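Local coordinates for protein probable M18-family aminopeptidase 1 (Thermotoga maritima, PDB 2GLF) that probably acts as a zinc-dependent M18-family aminopeptidase, removing residues from the amino ends of peptides, and can hold manganese at its metal sites, at residues E17-S20 against K21-M24; I40-I43 against L44-G48. All coordinates share one frame; numbering follows the deposited sequence.

Interaction 1. Residues E17-S20 against K21-M24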
ATOM      1  N   GLU A  17     -30.675 -29.393 -38.632  1.00 15.28           N
ATOM      2  CA  GLU A  17     -31.685 -29.617 -37.603  1.00 15.18           C
ATOM      3  C   GLU A  17     -31.755 -31.083 -37.203  1.00 14.49           C
ATOM      4  O   GLU A  17     -31.718 -31.423 -36.016  1.00 14.32           O
ATOM      5  CB  GLU A  17     -33.058 -29.167 -38.098  1.00 38.10           C
ATOM      6  CG  GLU A  17     -33.359 -27.727 -37.798  1.00 42.62           C
ATOM      7  CD  GLU A  17     -33.234 -27.435 -36.322  1.00 50.05           C
ATOM      8  OE1 GLU A  17     -33.910 -28.123 -35.527  1.00 51.74           O
ATOM      9  OE2 GLU A  17     -32.459 -26.523 -35.960  1.00 53.27           O
ATOM     10  N   ALA A  18     -31.864 -31.952 -38.204  1.00 22.22           N
ATOM     11  CA  ALA A  18     -31.944 -33.386 -37.962  1.00 21.07           C
ATOM     12  C   ALA A  18     -30.740 -33.848 -37.155  1.00 20.48           C
ATOM     13  O   ALA A  18     -30.892 -34.504 -36.129  1.00 20.35           O
ATOM     14  CB  ALA A  18     -32.003 -34.133 -39.284  1.00 33.38           C
ATOM     15  N   PHE A  19     -29.550 -33.477 -37.617  1.00 19.70           N
ATOM     16  CA  PHE A  19     -28.311 -33.866 -36.966  1.00 19.80           C
ATOM     17  C   PHE A  19     -28.156 -33.311 -35.555  1.00 20.01           C
ATOM     18  O   PHE A  19     -27.548 -33.957 -34.695  1.00 19.83           O
ATOM     19  CB  PHE A  19     -27.106 -33.438 -37.803  1.00 13.27           C
ATOM     20  CG  PHE A  19     -25.823 -34.068 -37.356  1.00 13.11           C
ATOM     21  CD1 PHE A  19     -25.577 -35.415 -37.601  1.00 13.23           C
ATOM     22  CD2 PHE A  19     -24.890 -33.340 -36.633  1.00 13.82           C
ATOM     23  CE1 PHE A  19     -24.424 -36.030 -37.127  1.00 12.79           C
ATOM     24  CE2 PHE A  19     -23.735 -33.942 -36.153  1.00 14.67           C
ATOM     25  CZ  PHE A  19     -23.500 -35.293 -36.400  1.00 12.56           C
ATOM     26  N   SER A  20     -28.689 -32.113 -35.317  1.00 19.22           N
ATOM     27  CA  SER A  20     -28.590 -31.503 -33.994  1.00 20.16           C
ATOM     28  C   SER A  20     -29.557 -32.214 -33.059  1.00 19.88           C
ATOM     29  O   SER A  20     -29.284 -32.379 -31.865  1.00 19.82           O
ATOM     30  CB  SER A  20     -28.926 -30.011 -34.054  1.00 24.07           C
ATOM     31  OG  SER A  20     -30.300 -29.805 -34.337  1.00 28.71           O
ATOM     32  N   LYS A  21     -30.691 -32.641 -33.606  1.00  8.99           N
ATOM     33  CA  LYS A  21     -31.664 -33.347 -32.795  1.00  9.33           C
ATOM     34  C   LYS A  21     -31.073 -34.680 -32.340  1.00  9.62           C
ATOM     35  O   LYS A  21     -31.308 -35.121 -31.213  1.00  9.20           O
ATOM     36  CB  LYS A  21     -32.960 -33.570 -33.578  1.00 18.72           C
ATOM     37  CG  LYS A  21     -33.910 -32.388 -33.517  1.00 20.46           C
ATOM     38  CD  LYS A  21     -35.318 -32.782 -33.935  1.00 26.43           C
ATOM     39  CE  LYS A  21     -36.361 -31.747 -33.501  1.00 30.53           C
ATOM     40  NZ  LYS A  21     -36.159 -30.410 -34.125  1.00 32.78           N
ATOM     41  N   GLU A  22     -30.294 -35.308 -33.215  1.00 10.04           N
ATOM     42  CA  GLU A  22     -29.663 -36.582 -32.907  1.00 11.25           C
ATOM     43  C   GLU A  22     -28.556 -36.390 -31.868  1.00 11.46           C
ATOM     44  O   GLU A  22     -28.370 -37.225 -30.971  1.00 10.10           O
ATOM     45  CB  GLU A  22     -29.103 -37.190 -34.190  1.00 38.24           C
ATOM     46  CG  GLU A  22     -30.190 -37.597 -35.172  1.00 42.31           C
ATOM     47  CD  GLU A  22     -29.698 -37.701 -36.602  1.00 49.64           C
ATOM     48  OE1 GLU A  22     -30.490 -38.136 -37.465  1.00 53.92           O
ATOM     49  OE2 GLU A  22     -28.531 -37.341 -36.871  1.00 47.79           O
ATOM     50  N   TYR A  23     -27.837 -35.276 -31.988  1.00 16.08           N
ATOM     51  CA  TYR A  23     -26.750 -34.942 -31.073  1.00 17.15           C
ATOM     52  C   TYR A  23     -27.294 -34.705 -29.669  1.00 18.19           C
ATOM     53  O   TYR A  23     -26.772 -35.240 -28.695  1.00 17.83           O
ATOM     54  CB  TYR A  23     -26.016 -33.688 -31.577  1.00 19.62           C
ATOM     55  CG  TYR A  23     -25.053 -33.057 -30.585  1.00 19.38           C
ATOM     56  CD1 TYR A  23     -23.901 -33.726 -30.165  1.00 18.07           C
ATOM     57  CD2 TYR A  23     -25.304 -31.789 -30.054  1.00 20.37           C
ATOM     58  CE1 TYR A  23     -23.027 -33.146 -29.239  1.00 18.76           C
ATOM     59  CE2 TYR A  23     -24.438 -31.206 -29.128  1.00 20.15           C
ATOM     60  CZ  TYR A  23     -23.304 -31.889 -28.724  1.00 19.75           C
ATOM     61  OH  TYR A  23     -22.461 -31.315 -27.803  1.00 18.07           O
HETATM   62  N   MSE A  24     -28.352 -33.907 -29.575  1.00 26.72           N
HETATM   63  CA  MSE A  24     -28.955 -33.596 -28.286  1.00 29.32           C
HETATM   64  C   MSE A  24     -29.487 -34.820 -27.536  1.00 29.30           C
HETATM   65  O   MSE A  24     -29.429 -34.862 -26.309  1.00 29.03           O
HETATM   66  CB  MSE A  24     -30.053 -32.547 -28.462  1.00 41.77           C
HETATM   67  CG  MSE A  24     -29.503 -31.193 -28.894  1.00 43.35           C
HETATM   68 SE   MSE A  24     -30.790 -29.734 -28.905  1.00 47.46          SE
HETATM   69  CE  MSE A  24     -31.137 -29.655 -30.819  1.00 51.53           C
TER
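Two neighbouring turns of helix 13-29 meet here, with Glu17 reaching along the helix to Lys21 and Ser20 lying against Met24. The backbone repeats the i to i+4 bond through all four residues; the straightest runs from Met24 N to Ser20 O, at 2.9 Å and 167°.

Glu17 bends at its second torsion and brings OE1 within 3.5 Å of Lys21 NZ, a rather long salt bridge. The other oxygen, OE2, pairs with Lys433 of helix 433-449, so one carboxylate serves two lysines.

Ser20 bonds back to its own helix. With OG between the backbone N and the carbonyl carbon (chi1 69°), the hydroxyl folds back and donates to Glu17 O at 2.7 Å. That carbonyl is gripped twice, since it also accepts from Lys21 N. Met24, present as selenomethionine, bends at its last torsion so that the terminal CE returns over this turn, 3.6 Å from Ser20 OG.

Glu22 runs extended beyond CG, back past Ala18, its CG lying 3.3 Å from Ala18 O. Its OE2 approaches Phe19 CD1 obliquely at 3.6 Å, the ring and carboxylate planes 77° apart. The charge is met by Arg259 of helix 248-263, whose side chain also touches Phe19, while the Phe19 ring stacks with Tyr440.

Tyr23 is buried, and its OH is hydrogen-bonded to Gln248 NE2, next in the chain to Asp249, a ligand of both manganese sites; the tyrosine side chain is about 12 Å from a manganese ion. This is the pattern of an amphipathic alpha-helix, with an i to i+4 ion pair on one side and aromatic residues packed on the other, against the helices of an alpha/beta metallopeptidase domain.

Interaction 2. Residues I40-I43 against L44-G48; sequences IKRI and LDESG
Lys41 and Asp45, one turn apart near the end of helix 33-45, form a salt bridge. The lysine runs out straight as far as CE and bends only at its last torsion (chi4 -61°), bringing NZ to Asp45 OD2 at 2.9 Å. It meets the syn lone pair of that oxygen, while OD1 is held by Tyr65 OH. A leucine in place of Lys41 would take the amino group from Asp45 OD2, and the carboxylate, though still bonded to Tyr65 through OD1, would probably be freer to turn.

A second pair is looser. Glu46 OE1 lies over one face of the Arg42 guanidinium, 4.2 Å from NH2, so the two attract by charge alone without an N-H directed at the oxygen. Arg42 NH1 makes its salt bridge with Glu39, a turn earlier.

Among backbone bonds, Leu44 N donates to Ile40 O at 2.9 Å and Glu46 N to Arg42 O at 3.1 Å. Asp45 N bonds Lys41 O and adds a weak bond to Arg42 O. At Ile43 O a side chain takes over: Ser47 OG donates to it at 3.1 Å, just after Glu46 has left helical backbone angles.

The apolar contact is Ile40 against Leu44, side by side and pointing the same way, with CG2 of Ile40 4.0 Å from CD1 of Leu44. Leu44 continues onto Ile73 and Ala75 of strand 73-77, and Ile43 onto Phe26 and Leu262. Such a combination is that of the last turn of an amphipathic helix, lying on the central mixed sheet of the alpha/beta domain.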
ATOM      1  N   ILE A  40     -21.984 -45.023 -26.153  1.00 27.62           N
ATOM      2  CA  ILE A  40     -21.176 -45.223 -27.353  1.00 26.41           C
ATOM      3  C   ILE A  40     -21.098 -46.706 -27.697  1.00 26.56           C
ATOM      4  O   ILE A  40     -21.137 -47.086 -28.867  1.00 27.25           O
ATOM      5  CB  ILE A  40     -19.745 -44.651 -27.163  1.00 19.90           C
ATOM      6  CG1 ILE A  40     -19.829 -43.142 -26.938  1.00 20.17           C
ATOM      7  CG2 ILE A  40     -18.883 -44.921 -28.400  1.00 17.69           C
ATOM      8  CD1 ILE A  40     -18.495 -42.499 -26.627  1.00 19.81           C
ATOM      9  N   LYS A  41     -20.991 -47.546 -26.676  1.00 21.42           N
ATOM     10  CA  LYS A  41     -20.921 -48.981 -26.906  1.00 21.62           C
ATOM     11  C   LYS A  41     -22.226 -49.437 -27.538  1.00 20.70           C
ATOM     12  O   LYS A  41     -22.215 -50.132 -28.547  1.00 20.34           O
ATOM     13  CB  LYS A  41     -20.685 -49.737 -25.596  1.00 32.74           C
ATOM     14  CG  LYS A  41     -20.526 -51.241 -25.789  1.00 32.47           C
ATOM     15  CD  LYS A  41     -20.266 -51.968 -24.474  1.00 33.72           C
ATOM     16  CE  LYS A  41     -20.061 -53.465 -24.690  1.00 35.02           C
ATOM     17  NZ  LYS A  41     -21.255 -54.119 -25.290  1.00 37.19           N
ATOM     18  N   ARG A  42     -23.349 -49.036 -26.947  1.00 16.81           N
ATOM     19  CA  ARG A  42     -24.667 -49.392 -27.465  1.00 16.59           C
ATOM     20  C   ARG A  42     -24.755 -49.054 -28.947  1.00 16.65           C
ATOM     21  O   ARG A  42     -25.125 -49.897 -29.761  1.00 16.91           O
ATOM     22  CB  ARG A  42     -25.761 -48.635 -26.705  1.00 31.22           C
ATOM     23  CG  ARG A  42     -27.091 -48.570 -27.437  1.00 30.45           C
ATOM     24  CD  ARG A  42     -28.063 -47.646 -26.749  1.00 30.27           C
ATOM     25  NE  ARG A  42     -28.943 -46.994 -27.713  1.00 35.12           N
ATOM     26  CZ  ARG A  42     -28.545 -46.060 -28.573  1.00 37.88           C
ATOM     27  NH1 ARG A  42     -27.279 -45.665 -28.588  1.00 40.63           N
ATOM     28  NH2 ARG A  42     -29.408 -45.518 -29.422  1.00 38.67           N
ATOM     29  N   ILE A  43     -24.428 -47.811 -29.284  1.00 17.92           N
ATOM     30  CA  ILE A  43     -24.447 -47.354 -30.669  1.00 18.16           C
ATOM     31  C   ILE A  43     -23.559 -48.264 -31.513  1.00 17.98           C
ATOM     32  O   ILE A  43     -23.903 -48.616 -32.642  1.00 17.57           O
ATOM     33  CB  ILE A  43     -23.918 -45.909 -30.775  1.00 28.40           C
ATOM     34  CG1 ILE A  43     -24.947 -44.944 -30.190  1.00 28.33           C
ATOM     35  CG2 ILE A  43     -23.576 -45.569 -32.227  1.00 26.87           C
ATOM     36  CD1 ILE A  43     -24.473 -43.516 -30.131  1.00 28.80           C
ATOM     37  N   LEU A  44     -22.414 -48.638 -30.952  1.00 29.88           N
ATOM     38  CA  LEU A  44     -21.476 -49.510 -31.641  1.00 30.02           C
ATOM     39  C   LEU A  44     -21.978 -50.952 -31.714  1.00 30.57           C
ATOM     40  O   LEU A  44     -21.637 -51.682 -32.643  1.00 30.80           O
ATOM     41  CB  LEU A  44     -20.108 -49.477 -30.951  1.00 14.07           C
ATOM     42  CG  LEU A  44     -19.271 -48.206 -31.126  1.00 12.66           C
ATOM     43  CD1 LEU A  44     -17.961 -48.331 -30.346  1.00 10.90           C
ATOM     44  CD2 LEU A  44     -18.998 -47.977 -32.615  1.00 10.90           C
ATOM     45  N   ASP A  45     -22.775 -51.374 -30.737  1.00 38.08           N
ATOM     46  CA  ASP A  45     -23.284 -52.732 -30.765  1.00 38.75           C
ATOM     47  C   ASP A  45     -24.246 -52.871 -31.928  1.00 40.03           C
ATOM     48  O   ASP A  45     -24.310 -53.926 -32.555  1.00 41.42           O
ATOM     49  CB  ASP A  45     -23.918 -53.103 -29.433  1.00 25.34           C
ATOM     50  CG  ASP A  45     -22.876 -53.350 -28.361  1.00 25.23           C
ATOM     51  OD1 ASP A  45     -21.801 -53.885 -28.704  1.00 26.53           O
ATOM     52  OD2 ASP A  45     -23.123 -53.020 -27.184  1.00 24.56           O
ATOM     53  N   GLU A  46     -24.997 -51.811 -32.217  1.00 34.65           N
ATOM     54  CA  GLU A  46     -25.855 -51.813 -33.397  1.00 35.11           C
ATOM     55  C   GLU A  46     -24.741 -51.498 -34.403  1.00 35.34           C
ATOM     56  O   GLU A  46     -23.568 -51.658 -34.072  1.00 36.71           O
ATOM     57  CB  GLU A  46     -26.842 -50.656 -33.369  1.00 54.76           C
ATOM     58  CG  GLU A  46     -27.599 -50.502 -32.079  1.00 59.65           C
ATOM     59  CD  GLU A  46     -28.517 -49.292 -32.108  1.00 66.80           C
ATOM     60  OE1 GLU A  46     -28.027 -48.179 -32.395  1.00 70.38           O
ATOM     61  OE2 GLU A  46     -29.726 -49.452 -31.844  1.00 69.89           O
ATOM     62  N   SER A  47     -25.051 -51.038 -35.604  1.00 41.06           N
ATOM     63  CA  SER A  47     -23.967 -50.730 -36.539  1.00 41.03           C
ATOM     64  C   SER A  47     -23.124 -51.966 -36.864  1.00 41.14           C
ATOM     65  O   SER A  47     -22.425 -52.000 -37.877  1.00 41.70           O
ATOM     66  CB  SER A  47     -23.053 -49.646 -35.955  1.00 26.82           C
ATOM     67  OG  SER A  47     -23.771 -48.455 -35.701  1.00 25.54           O
ATOM     68  N   GLY A  48     -23.168 -52.963 -35.988  1.00 25.26           N
ATOM     69  CA  GLY A  48     -22.439 -54.195 -36.220  1.00 24.91           C
ATOM     70  C   GLY A  48     -21.016 -54.323 -35.717  1.00 24.83           C
ATOM     71  O   GLY A  48     -20.204 -55.005 -36.340  1.00 25.45           O
TER

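Overall arrangement
Interactions 1 and 2 lie on consecutive helices, 13-29 and 33-45, about 18 Å apart between centres and without direct touch. Phe26 links the helices, since Ile40 and Ile43 rest on it, and helix 248-263 packs against both. Both contacts are partly buried: Phe19, Ser20 and Tyr23 are buried in interaction 1, Ile40 and Leu44 in interaction 2, whose Asp45 to Gly48 end is exposed. Each has an i to i+4 lysine-carboxylate pair, longer in interaction 1. Interaction 1, in mid-helix, packs aromatic residues on neighbouring helices, Tyr23 nearest the metal region. Interaction 2, at a helix end, packs aliphatic side chains against helices and strand 73-77 and closes with a serine hydroxyl on a carbonyl.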